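Local coordinates for alcohol dehydrogenase (Thermus thermophilus, PDB 2EIH), which probably catalyses NAD-dependent oxidation and reduction as a zinc-binding member of the medium-chain alcohol dehydrogenase family, at residues A[28-33]-A[70-75]; A[37-42]-A[338-343]; A[64-69]-A[143-148]; A[313-318]-A[332-337]. All coordinates share one frame; numbering follows the deposited sequence.

In the fold
From the N terminus, strand 29-38 takes part first: its start pairs with the end of strand 64-72 in interaction 1, closing a loop that holds helix 41-48 and strand 59-60. Its far end pairs with strand 337-341 in interaction 2, which brings the C terminus back beside this early strand and spans nearly 300 residues. Interaction 3, where strand 64-72 meets helix 141-146, lies within that span, as does interaction 4, the short return from strand 313-318 through helix 322-330 to residues 332-337. Interaction 1 crosses both 2 and 3 along the chain. All four reach one mixed sheet, and interactions 2 and 3 touch through Ala38 and Asp64.

Interaction 1: residues A[28-33]-A[70-75]; sequences KEVRVR and DAVGPG
Arg31 and Asp70 form a side-on salt bridge in which two guanidinium nitrogens close on a single carboxylate oxygen. NE and NH2 of Arg31 each lie 2.8 Å from OD2 of Asp70. This oxygen sits almost in the guanidinium plane, although the carboxylate is turned 43° against it; NH2 meets OD2 nearly along its C-O bond, NE on the anti side. Both side chains have CG anti to the backbone N (chi1 176° in Arg31, -175° in Asp70), which lays them side by side, and the bend at chi3 of the arginine brings one guanidinium face over Ala71, with NH2 3.7 Å from Ala71 CB. On the face of the sheet that carries Val30 and Val72, Val30 CG2 packs on Val72 CG1 at 3.5 Å.

The backbones fix this arrangement. Arg31 N donates to Ala71 O at 2.8 Å, while Arg31 O accepts from Asp70 N at 2.9 Å and, weakly, from Ala71 N. Gly73 N bonds to Glu29 O at 2.7 Å. Farther out, NH1 of Arg31 forms a second salt bridge with Glu24 and a bond to Pro23 O, so the guanidinium is held between two acids. Strand 124-128 flanks the other edge of strand 29-38. With Asp70 and Ala71 both facing Arg31, the pairing is a classic beta bulge between antiparallel strands of the GroES-like domain.

Interaction 2: residues A[37-42]-A[338-343]; sequences AALNHL and VVLQVG
Ala37 faces Leu340 in an antiparallel hydrogen-bonded pair: Ala37 N donates to Leu340 O at 2.8 Å, and Leu340 N returns a bond to Ala37 O at 2.7 Å. Both donors are tilted a little over 20° from the plane of the carbonyl they meet. The methyl CG1 of Val339 also rests on Ala37 O. Ala38 comes next, in a non-hydrogen-bonded pair with Val339, its CB 4.3 Å from Val339 CG2. Leu39 N then donates to Val338 O at 2.9 Å, with the C=O pointing almost straight at the donor. The side chain of Leu39 straddles two neighbours: CD2 lies against Val338 CG1 at 3.4 Å, and CD1 against Leu340 CD1 at 3.2 Å. Both are unusually short and Leu340 chi1 is off-staggered (-100°), so the exact placing of the leucine tips is doubtful. A water bridges Leu39 O and Val338 N, replacing the second direct bond of this pair. From Asn40 the chain turns away into helix 41-48. Strand 337-341 is flanked on its other edge by strand 313-318, through bonds of Val339 and Gln341 to Gln315 and Leu317, while Ala38 bonds to Asp64 of strand 64-72 and helix 322-330 reaches Leu340 through Ala322.

Interaction 3: residues A[64-69]-A[143-148]; sequences DGSGVV and EAAAIP
Asp64, Gly65 and Ser66 of strand 64-72 form the strand side of a buried strand-on-helix contact, meeting Ala144 and Ala145 of helix 141-146 and Pro148 just beyond. The small side chains let backbone and helix come close: Ala145 CB lies 4.0 Å from Gly65 C and 3.5 Å from Ser66 OG, while Ser66 CB meets Ala144 CB at 3.9 Å. Ser66 has OG between its backbone N and carbonyl carbon (chi1 62°), where it hydrogen-bonds to Phe141 O in the first turn of the same helix, a polar tie beside the apolar packing.

Strand 64-72 belongs to the mixed sheet, and the chain runs on from this helix through helix 148-161 to strand 169-172 of the parallel sheet of the Rossmann-type domain, so the contact lies on the route between the two sheets. Asp64 reaches across to that route. Its CB and CG pack against Ala145 O, with Asp64 CG 3.3 Å from that oxygen, and the side chains of Asp64 and Pro148 cross obliquely, with Asp64 OD2 3.1 Å from Pro148 CB. OD2 also accepts a hydrogen bond from Leu149 N, in the first turn of helix 148-161. Asp64 O is bound by Thr120 OG1.

Interaction 4: residues A[313-318]-A[332-337]; sequences VGQVLP and RRVFGK
Gln315 and Val334 are brought together by their first torsions: CG of Gln315 is anti to N (chi1 -169°) with the rest of the chain extended, while in Val334 CG1 is anti to N (chi1 165°) and packs on Gly314, which leaves CG2, anti to the carbonyl carbon, to meet Gln315 NE2 at 3.4 Å. The side chains cross at about a right angle. Val334 CG1 lies 3.7 Å from Gly314 CA, and Phe335 O approaches the same CA at 3.3 Å, a close fit to a residue without a side chain.

Lys337 O takes two backbone donors in succession. Gly314 N reaches it at 2.7 Å, on a lone pair in the carbonyl plane but with a bent N-H angle of 135°, and Gln315 N follows at 3.2 Å, straighter but tilted from that plane. With the backbone bond of Lys337 to Val312, the Gly314 bond makes a parallel bridge of Val313 with Lys337, and strand 313-318, helix 322-330 and strand 337-341 form a beta-alpha-beta crossover onto adjacent parallel strands. The helix closes with a Schellman motif at Arg332, and its Leu328 packs against both Gln315 and Val334. Gly336, with a positive phi, turns the chain into strand 337-341 and bonds through its backbone to Gly176, while the ring of Phe335 touches Lys203 and Arg206 of helix 201-210.

Interaction 1: residues A[28-33]-A[70-75]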
loop_
_atom_site.group_PDB
_atom_site.type_symbol
_atom_site.label_atom_id
_atom_site.label_comp_id
_atom_site.label_asym_id
_atom_site.label_seq_id
_atom_site.Cartn_x
_atom_site.Cartn_y
_atom_site.Cartn_z
ATOM N N LYS A 28 28.109 -18.915 13.343
ATOM C CA LYS A 28 27.097 -18.945 12.300
ATOM C C LYS A 28 27.647 -18.338 11.024
ATOM O O LYS A 28 26.922 -17.712 10.257
ATOM C CB LYS A 28 25.852 -18.175 12.743
ATOM C CG LYS A 28 24.897 -18.986 13.606
ATOM C CD LYS A 28 23.692 -18.157 14.009
ATOM C CE LYS A 28 22.588 -19.028 14.582
ATOM N NZ LYS A 28 23.048 -19.832 15.748
ATOM N N GLU A 29 28.938 -18.534 10.792
ATOM C CA GLU A 29 29.573 -17.993 9.606
ATOM C C GLU A 29 30.080 -19.076 8.677
ATOM O O GLU A 29 30.199 -20.235 9.061
ATOM C CB GLU A 29 30.721 -17.078 10.012
ATOM C CG GLU A 29 30.268 -15.765 10.574
ATOM C CD GLU A 29 31.425 -14.911 11.004
ATOM O OE1 GLU A 29 31.217 -13.697 11.217
ATOM O OE2 GLU A 29 32.541 -15.463 11.132
ATOM N N VAL A 30 30.376 -18.678 7.445
ATOM C CA VAL A 30 30.874 -19.600 6.440
ATOM C C VAL A 30 31.943 -18.930 5.584
ATOM O O VAL A 30 31.860 -17.741 5.300
ATOM C CB VAL A 30 29.698 -20.136 5.561
ATOM C CG1 VAL A 30 28.854 -18.974 5.079
ATOM C CG2 VAL A 30 30.237 -20.950 4.395
ATOM N N ARG A 31 32.964 -19.698 5.213
ATOM C CA ARG A 31 34.042 -19.188 4.379
ATOM C C ARG A 31 33.796 -19.660 2.963
ATOM O O ARG A 31 33.615 -20.851 2.712
ATOM C CB ARG A 31 35.406 -19.697 4.852
ATOM C CG ARG A 31 36.578 -19.274 3.959
ATOM C CD ARG A 31 37.916 -19.621 4.586
ATOM N NE ARG A 31 38.215 -21.046 4.543
ATOM C CZ ARG A 31 38.771 -21.715 5.547
ATOM N NH1 ARG A 31 39.078 -21.088 6.675
ATOM N NH2 ARG A 31 39.025 -23.008 5.424
ATOM N N VAL A 32 33.796 -18.721 2.032
ATOM C CA VAL A 32 33.557 -19.058 0.646
ATOM C C VAL A 32 34.844 -18.980 -0.163
ATOM O O VAL A 32 35.639 -18.058 0.007
ATOM C CB VAL A 32 32.517 -18.092 0.044
ATOM C CG1 VAL A 32 32.319 -18.387 -1.428
ATOM C CG2 VAL A 32 31.205 -18.216 0.803
ATOM N N ARG A 33 35.065 -19.964 -1.027
ATOM C CA ARG A 33 36.229 -19.929 -1.892
ATOM C C ARG A 33 35.665 -19.247 -3.136
ATOM O O ARG A 33 34.824 -19.818 -3.839
ATOM C CB ARG A 33 36.693 -21.340 -2.211
ATOM C CG ARG A 33 38.046 -21.412 -2.880
ATOM C CD ARG A 33 38.530 -22.846 -2.911
ATOM N NE ARG A 33 37.759 -23.676 -3.839
ATOM C CZ ARG A 33 37.867 -23.589 -5.163
ATOM N NH1 ARG A 33 38.714 -22.711 -5.704
ATOM N NH2 ARG A 33 37.147 -24.376 -5.948
ATOM N N ASP A 70 33.664 -23.315 1.143
ATOM C CA ASP A 70 34.924 -23.952 1.504
ATOM C C ASP A 70 34.812 -24.636 2.853
ATOM O O ASP A 70 35.080 -25.827 2.983
ATOM C CB ASP A 70 36.054 -22.932 1.562
ATOM C CG ASP A 70 37.398 -23.580 1.814
ATOM O OD1 ASP A 70 37.871 -24.346 0.943
ATOM O OD2 ASP A 70 37.978 -23.327 2.891
ATOM N N ALA A 71 34.409 -23.874 3.856
ATOM C CA ALA A 71 34.272 -24.406 5.197
ATOM C C ALA A 71 33.184 -23.618 5.897
ATOM O O ALA A 71 32.930 -22.461 5.552
ATOM C CB ALA A 71 35.592 -24.277 5.953
ATOM N N VAL A 72 32.539 -24.237 6.876
ATOM C CA VAL A 72 31.478 -23.564 7.607
ATOM C C VAL A 72 31.744 -23.609 9.096
ATOM O O VAL A 72 32.346 -24.555 9.597
ATOM C CB VAL A 72 30.112 -24.215 7.338
ATOM C CG1 VAL A 72 29.758 -24.101 5.858
ATOM C CG2 VAL A 72 30.137 -25.670 7.760
ATOM N N GLY A 73 31.292 -22.575 9.798
ATOM C CA GLY A 73 31.482 -22.506 11.234
ATOM C C GLY A 73 30.913 -23.715 11.952
ATOM O O GLY A 73 30.325 -24.592 11.322
ATOM N N PRO A 74 31.056 -23.784 13.280
ATOM C CA PRO A 74 30.539 -24.921 14.044
ATOM C C PRO A 74 29.028 -25.104 13.938
ATOM O O PRO A 74 28.550 -26.119 13.426
ATOM C CB PRO A 74 30.997 -24.611 15.465
ATOM C CG PRO A 74 30.945 -23.120 15.504
ATOM C CD PRO A 74 31.567 -22.736 14.178
ATOM N N GLY A 75 28.275 -24.120 14.417
ATOM C CA GLY A 75 26.828 -24.219 14.363
ATOM C C GLY A 75 26.236 -23.571 13.129
ATOM O O GLY A 75 25.786 -22.425 13.173
HETATM O O HOH W 1 36.931 -25.535 -2.117
#

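Interaction 2: residues A[37-42]-A[338-343]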
loop_
_atom_site.group_PDB
_atom_site.type_symbol
_atom_site.label_atom_id
_atom_site.label_comp_id
_atom_site.label_asym_id
_atom_site.label_seq_id
_atom_site.Cartn_x
_atom_site.Cartn_y
_atom_site.Cartn_z
ATOM N N ALA A 37 34.671 -12.042 -8.693
ATOM C CA ALA A 37 34.299 -10.885 -7.896
ATOM C C ALA A 37 33.927 -9.830 -8.917
ATOM O O ALA A 37 34.716 -9.511 -9.815
ATOM C CB ALA A 37 35.464 -10.414 -7.055
ATOM N N ALA A 38 32.715 -9.310 -8.794
ATOM C CA ALA A 38 32.240 -8.293 -9.711
ATOM C C ALA A 38 32.625 -6.938 -9.164
ATOM O O ALA A 38 32.620 -6.724 -7.954
ATOM C CB ALA A 38 30.722 -8.386 -9.871
ATOM N N LEU A 39 32.957 -6.026 -10.071
ATOM C CA LEU A 39 33.370 -4.674 -9.717
ATOM C C LEU A 39 32.206 -3.694 -9.655
ATOM O O LEU A 39 31.370 -3.659 -10.551
ATOM C CB LEU A 39 34.385 -4.163 -10.741
ATOM C CG LEU A 39 35.882 -4.416 -10.566
ATOM C CD1 LEU A 39 36.196 -5.878 -10.327
ATOM C CD2 LEU A 39 36.599 -3.901 -11.824
ATOM N N ASN A 40 32.161 -2.890 -8.599
ATOM C CA ASN A 40 31.115 -1.877 -8.439
ATOM C C ASN A 40 31.721 -0.482 -8.245
ATOM O O ASN A 40 32.854 -0.348 -7.789
ATOM C CB ASN A 40 30.207 -2.246 -7.267
ATOM C CG ASN A 40 29.253 -3.356 -7.617
ATOM O OD1 ASN A 40 29.410 -4.495 -7.185
ATOM N ND2 ASN A 40 28.254 -3.028 -8.418
ATOM N N HIS A 41 30.969 0.555 -8.592
ATOM C CA HIS A 41 31.484 1.914 -8.463
ATOM C C HIS A 41 31.841 2.244 -7.017
ATOM O O HIS A 41 32.666 3.126 -6.741
ATOM C CB HIS A 41 30.475 2.917 -9.033
ATOM C CG HIS A 41 30.335 2.839 -10.523
ATOM N ND1 HIS A 41 31.320 3.268 -11.386
ATOM C CD2 HIS A 41 29.346 2.339 -11.299
ATOM C CE1 HIS A 41 30.947 3.032 -12.630
ATOM N NE2 HIS A 41 29.751 2.467 -12.607
ATOM N N LEU A 42 31.224 1.505 -6.106
ATOM C CA LEU A 42 31.471 1.656 -4.685
ATOM C C LEU A 42 32.935 1.331 -4.364
ATOM O O LEU A 42 33.561 2.003 -3.535
ATOM C CB LEU A 42 30.542 0.725 -3.902
ATOM C CG LEU A 42 30.710 0.663 -2.383
ATOM C CD1 LEU A 42 30.728 2.072 -1.792
ATOM C CD2 LEU A 42 29.577 -0.158 -1.803
ATOM N N VAL A 338 31.925 -5.590 -15.048
ATOM C CA VAL A 338 33.347 -5.885 -15.159
ATOM C C VAL A 338 33.545 -6.884 -14.029
ATOM O O VAL A 338 33.348 -6.555 -12.859
ATOM C CB VAL A 338 34.227 -4.632 -14.913
ATOM C CG1 VAL A 338 35.699 -5.008 -14.923
ATOM C CG2 VAL A 338 33.949 -3.603 -15.985
ATOM N N VAL A 339 33.905 -8.112 -14.390
ATOM C CA VAL A 339 34.095 -9.172 -13.421
ATOM C C VAL A 339 35.498 -9.720 -13.357
ATOM O O VAL A 339 36.094 -10.082 -14.372
ATOM C CB VAL A 339 33.156 -10.374 -13.693
ATOM C CG1 VAL A 339 33.310 -11.403 -12.579
ATOM C CG2 VAL A 339 31.722 -9.911 -13.803
ATOM N N LEU A 340 35.995 -9.798 -12.134
ATOM C CA LEU A 340 37.312 -10.330 -11.847
ATOM C C LEU A 340 37.174 -11.831 -11.637
ATOM O O LEU A 340 36.238 -12.297 -10.988
ATOM C CB LEU A 340 37.848 -9.696 -10.563
ATOM C CG LEU A 340 38.847 -8.536 -10.621
ATOM C CD1 LEU A 340 38.529 -7.584 -11.769
ATOM C CD2 LEU A 340 38.844 -7.819 -9.279
ATOM N N GLN A 341 38.113 -12.578 -12.201
ATOM C CA GLN A 341 38.151 -14.022 -12.063
ATOM C C GLN A 341 39.217 -14.319 -11.027
ATOM O O GLN A 341 40.392 -14.036 -11.248
ATOM C CB GLN A 341 38.520 -14.675 -13.390
ATOM C CG GLN A 341 37.453 -14.565 -14.459
ATOM C CD GLN A 341 37.980 -14.984 -15.813
ATOM O OE1 GLN A 341 38.992 -14.458 -16.269
ATOM N NE2 GLN A 341 37.288 -15.909 -16.478
ATOM N N VAL A 342 38.801 -14.886 -9.901
ATOM C CA VAL A 342 39.718 -15.199 -8.806
ATOM C C VAL A 342 40.333 -16.569 -8.999
ATOM O O VAL A 342 41.540 -16.702 -9.200
ATOM C CB VAL A 342 38.983 -15.199 -7.466
ATOM C CG1 VAL A 342 39.944 -15.522 -6.341
ATOM C CG2 VAL A 342 38.323 -13.853 -7.249
ATOM N N GLY A 343 39.489 -17.591 -8.919
ATOM C CA GLY A 343 39.950 -18.954 -9.092
ATOM C C GLY A 343 38.875 -19.820 -9.718
ATOM O O GLY A 343 38.812 -21.020 -9.378
ATOM O OXT GLY A 343 38.110 -19.297 -10.561
HETATM O O HOH W 2 30.925 -3.536 -13.112
#

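Interaction 3: residues A[64-69]-A[143-148]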
loop_
_atom_site.group_PDB
_atom_site.type_symbol
_atom_site.label_atom_id
_atom_site.label_comp_id
_atom_site.label_asym_id
_atom_site.label_seq_id
_atom_site.Cartn_x
_atom_site.Cartn_y
_atom_site.Cartn_z
ATOM N N ASP A 64 30.419 -7.702 -4.541
ATOM C CA ASP A 64 29.841 -8.801 -5.303
ATOM C C ASP A 64 30.798 -9.977 -5.443
ATOM O O ASP A 64 32.001 -9.799 -5.655
ATOM C CB ASP A 64 29.468 -8.328 -6.697
ATOM C CG ASP A 64 28.030 -7.938 -6.796
ATOM O OD1 ASP A 64 27.722 -7.055 -7.621
ATOM O OD2 ASP A 64 27.206 -8.533 -6.057
ATOM N N GLY A 65 30.260 -11.185 -5.350
ATOM C CA GLY A 65 31.097 -12.351 -5.491
ATOM C C GLY A 65 30.318 -13.640 -5.589
ATOM O O GLY A 65 29.168 -13.741 -5.154
ATOM N N SER A 66 30.945 -14.639 -6.188
ATOM C CA SER A 66 30.326 -15.948 -6.301
ATOM C C SER A 66 31.429 -16.946 -6.070
ATOM O O SER A 66 32.594 -16.630 -6.248
ATOM C CB SER A 66 29.690 -16.152 -7.682
ATOM O OG SER A 66 30.654 -16.088 -8.702
ATOM N N GLY A 67 31.064 -18.149 -5.659
ATOM C CA GLY A 67 32.076 -19.143 -5.425
ATOM C C GLY A 67 31.484 -20.424 -4.896
ATOM O O GLY A 67 30.290 -20.694 -5.059
ATOM N N VAL A 68 32.339 -21.204 -4.243
ATOM C CA VAL A 68 31.965 -22.487 -3.684
ATOM C C VAL A 68 32.219 -22.491 -2.190
ATOM O O VAL A 68 33.209 -21.926 -1.733
ATOM C CB VAL A 68 32.801 -23.613 -4.327
ATOM C CG1 VAL A 68 32.337 -24.957 -3.817
ATOM C CG2 VAL A 68 32.693 -23.537 -5.855
ATOM N N VAL A 69 31.330 -23.120 -1.429
ATOM C CA VAL A 69 31.507 -23.187 0.022
ATOM C C VAL A 69 32.799 -23.932 0.344
ATOM O O VAL A 69 33.010 -25.054 -0.127
ATOM C CB VAL A 69 30.360 -23.940 0.718
ATOM C CG1 VAL A 69 30.677 -24.086 2.204
ATOM C CG2 VAL A 69 29.048 -23.202 0.522
ATOM N N GLU A 143 28.922 -14.661 -14.382
ATOM C CA GLU A 143 27.566 -14.178 -14.595
ATOM C C GLU A 143 26.875 -14.072 -13.230
ATOM O O GLU A 143 26.200 -13.075 -12.920
ATOM C CB GLU A 143 26.813 -15.149 -15.521
ATOM C CG GLU A 143 27.223 -15.099 -16.992
ATOM C CD GLU A 143 26.483 -16.114 -17.869
ATOM O OE1 GLU A 143 26.296 -15.835 -19.069
ATOM O OE2 GLU A 143 26.067 -17.167 -17.345
ATOM N N ALA A 144 27.079 -15.092 -12.398
ATOM C CA ALA A 144 26.499 -15.122 -11.058
ATOM C C ALA A 144 27.005 -13.931 -10.237
ATOM O O ALA A 144 26.201 -13.170 -9.674
ATOM C CB ALA A 144 26.855 -16.429 -10.372
ATOM N N ALA A 145 28.325 -13.753 -10.178
ATOM C CA ALA A 145 28.890 -12.636 -9.415
ATOM C C ALA A 145 28.366 -11.285 -9.865
ATOM O O ALA A 145 28.315 -10.341 -9.091
ATOM C CB ALA A 145 30.416 -12.643 -9.502
ATOM N N ALA A 146 27.953 -11.187 -11.114
ATOM C CA ALA A 146 27.467 -9.913 -11.619
ATOM C C ALA A 146 26.050 -9.519 -11.170
ATOM O O ALA A 146 25.681 -8.352 -11.246
ATOM C CB ALA A 146 27.540 -9.907 -13.146
ATOM N N ILE A 147 25.273 -10.475 -10.673
ATOM C CA ILE A 147 23.895 -10.216 -10.291
ATOM C C ILE A 147 23.504 -9.382 -9.056
ATOM O O ILE A 147 22.964 -8.271 -9.204
ATOM C CB ILE A 147 23.105 -11.543 -10.191
ATOM C CG1 ILE A 147 23.139 -12.261 -11.520
ATOM C CG2 ILE A 147 21.651 -11.264 -9.763
ATOM C CD1 ILE A 147 22.631 -13.681 -11.463
ATOM N N PRO A 148 23.781 -9.894 -7.836
ATOM C CA PRO A 148 23.447 -9.255 -6.562
ATOM C C PRO A 148 23.332 -7.729 -6.468
ATOM O O PRO A 148 22.226 -7.176 -6.547
ATOM C CB PRO A 148 24.474 -9.847 -5.617
ATOM C CG PRO A 148 24.679 -11.207 -6.172
ATOM C CD PRO A 148 24.837 -10.901 -7.633
#

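Interaction 4: residues A[313-318]-A[332-337]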
loop_
_atom_site.group_PDB
_atom_site.type_symbol
_atom_site.label_atom_id
_atom_site.label_comp_id
_atom_site.label_asym_id
_atom_site.label_seq_id
_atom_site.Cartn_x
_atom_site.Cartn_y
_atom_site.Cartn_z
ATOM N N VAL A 313 27.660 -9.603 -18.549
ATOM C CA VAL A 313 29.091 -9.515 -18.279
ATOM C C VAL A 313 29.779 -8.789 -19.432
ATOM O O VAL A 313 29.859 -9.314 -20.540
ATOM C CB VAL A 313 29.719 -10.923 -18.136
ATOM C CG1 VAL A 313 31.211 -10.795 -17.854
ATOM C CG2 VAL A 313 29.028 -11.689 -17.012
ATOM N N GLY A 314 30.262 -7.582 -19.162
ATOM C CA GLY A 314 30.932 -6.804 -20.183
ATOM C C GLY A 314 32.371 -7.211 -20.445
ATOM O O GLY A 314 32.773 -7.294 -21.604
ATOM N N GLN A 315 33.153 -7.446 -19.391
ATOM C CA GLN A 315 34.549 -7.857 -19.545
ATOM C C GLN A 315 35.013 -8.670 -18.325
ATOM O O GLN A 315 34.523 -8.470 -17.210
ATOM C CB GLN A 315 35.439 -6.613 -19.737
ATOM C CG GLN A 315 36.896 -6.898 -20.170
ATOM C CD GLN A 315 37.604 -5.655 -20.758
ATOM O OE1 GLN A 315 38.832 -5.623 -20.912
ATOM N NE2 GLN A 315 36.819 -4.638 -21.097
ATOM N N VAL A 316 35.927 -9.609 -18.548
ATOM C CA VAL A 316 36.473 -10.412 -17.462
ATOM C C VAL A 316 37.971 -10.130 -17.373
ATOM O O VAL A 316 38.637 -9.970 -18.390
ATOM C CB VAL A 316 36.238 -11.949 -17.674
ATOM C CG1 VAL A 316 34.759 -12.279 -17.595
ATOM C CG2 VAL A 316 36.827 -12.408 -19.021
ATOM N N LEU A 317 38.493 -10.051 -16.156
ATOM C CA LEU A 317 39.909 -9.785 -15.952
ATOM C C LEU A 317 40.423 -10.679 -14.834
ATOM O O LEU A 317 39.672 -11.079 -13.945
ATOM C CB LEU A 317 40.155 -8.320 -15.526
ATOM C CG LEU A 317 40.049 -7.107 -16.461
ATOM C CD1 LEU A 317 41.046 -7.236 -17.614
ATOM C CD2 LEU A 317 38.640 -6.998 -16.996
ATOM N N PRO A 318 41.710 -11.036 -14.882
ATOM C CA PRO A 318 42.222 -11.873 -13.799
ATOM C C PRO A 318 42.265 -11.022 -12.525
ATOM O O PRO A 318 42.423 -9.804 -12.593
ATOM C CB PRO A 318 43.617 -12.267 -14.293
ATOM C CG PRO A 318 43.977 -11.140 -15.225
ATOM C CD PRO A 318 42.697 -10.918 -15.967
ATOM N N ARG A 332 33.274 4.445 -17.789
ATOM C CA ARG A 332 31.935 4.041 -18.227
ATOM C C ARG A 332 31.859 3.677 -19.712
ATOM O O ARG A 332 30.888 4.017 -20.394
ATOM C CB ARG A 332 30.907 5.146 -17.931
ATOM C CG ARG A 332 30.286 5.129 -16.527
ATOM C CD ARG A 332 31.032 6.018 -15.530
ATOM N NE ARG A 332 30.367 6.047 -14.224
ATOM C CZ ARG A 332 30.840 6.676 -13.149
ATOM N NH1 ARG A 332 30.167 6.644 -12.004
ATOM N NH2 ARG A 332 31.993 7.332 -13.213
ATOM N N ARG A 333 32.867 2.971 -20.211
ATOM C CA ARG A 333 32.882 2.592 -21.616
ATOM C C ARG A 333 32.292 1.206 -21.834
ATOM O O ARG A 333 31.475 0.999 -22.730
ATOM C CB ARG A 333 34.310 2.658 -22.159
ATOM C CG ARG A 333 34.421 2.417 -23.648
ATOM C CD ARG A 333 35.807 2.788 -24.175
ATOM N NE ARG A 333 36.877 1.897 -23.726
ATOM C CZ ARG A 333 36.989 0.614 -24.066
ATOM N NH1 ARG A 333 36.085 0.055 -24.863
ATOM N NH2 ARG A 333 38.018 -0.104 -23.625
ATOM N N VAL A 334 32.698 0.255 -21.008
ATOM C CA VAL A 334 32.192 -1.102 -21.137
ATOM C C VAL A 334 30.698 -1.214 -20.864
ATOM O O VAL A 334 30.196 -0.652 -19.899
ATOM C CB VAL A 334 32.951 -2.044 -20.189
ATOM C CG1 VAL A 334 32.201 -3.361 -20.043
ATOM C CG2 VAL A 334 34.347 -2.299 -20.745
ATOM N N PHE A 335 29.994 -1.933 -21.732
ATOM C CA PHE A 335 28.557 -2.148 -21.578
ATOM C C PHE A 335 28.403 -3.423 -20.753
ATOM O O PHE A 335 28.717 -4.523 -21.227
ATOM C CB PHE A 335 27.885 -2.348 -22.941
ATOM C CG PHE A 335 26.379 -2.393 -22.881
ATOM C CD1 PHE A 335 25.622 -1.240 -23.103
ATOM C CD2 PHE A 335 25.715 -3.586 -22.585
ATOM C CE1 PHE A 335 24.228 -1.271 -23.032
ATOM C CE2 PHE A 335 24.322 -3.625 -22.510
ATOM C CZ PHE A 335 23.572 -2.464 -22.735
ATOM N N GLY A 336 27.927 -3.276 -19.522
ATOM C CA GLY A 336 27.762 -4.432 -18.669
ATOM C C GLY A 336 28.740 -4.457 -17.507
ATOM O O GLY A 336 29.505 -3.515 -17.291
ATOM N N LYS A 337 28.724 -5.559 -16.768
ATOM C CA LYS A 337 29.560 -5.734 -15.586
ATOM C C LYS A 337 31.024 -6.090 -15.886
ATOM O O LYS A 337 31.324 -6.784 -16.858
ATOM C CB LYS A 337 28.940 -6.832 -14.711
ATOM C CG LYS A 337 29.113 -6.645 -13.201
ATOM C CD LYS A 337 28.147 -5.597 -12.654
ATOM C CE LYS A 337 28.360 -5.362 -11.170
ATOM N NZ LYS A 337 27.387 -4.371 -10.642
#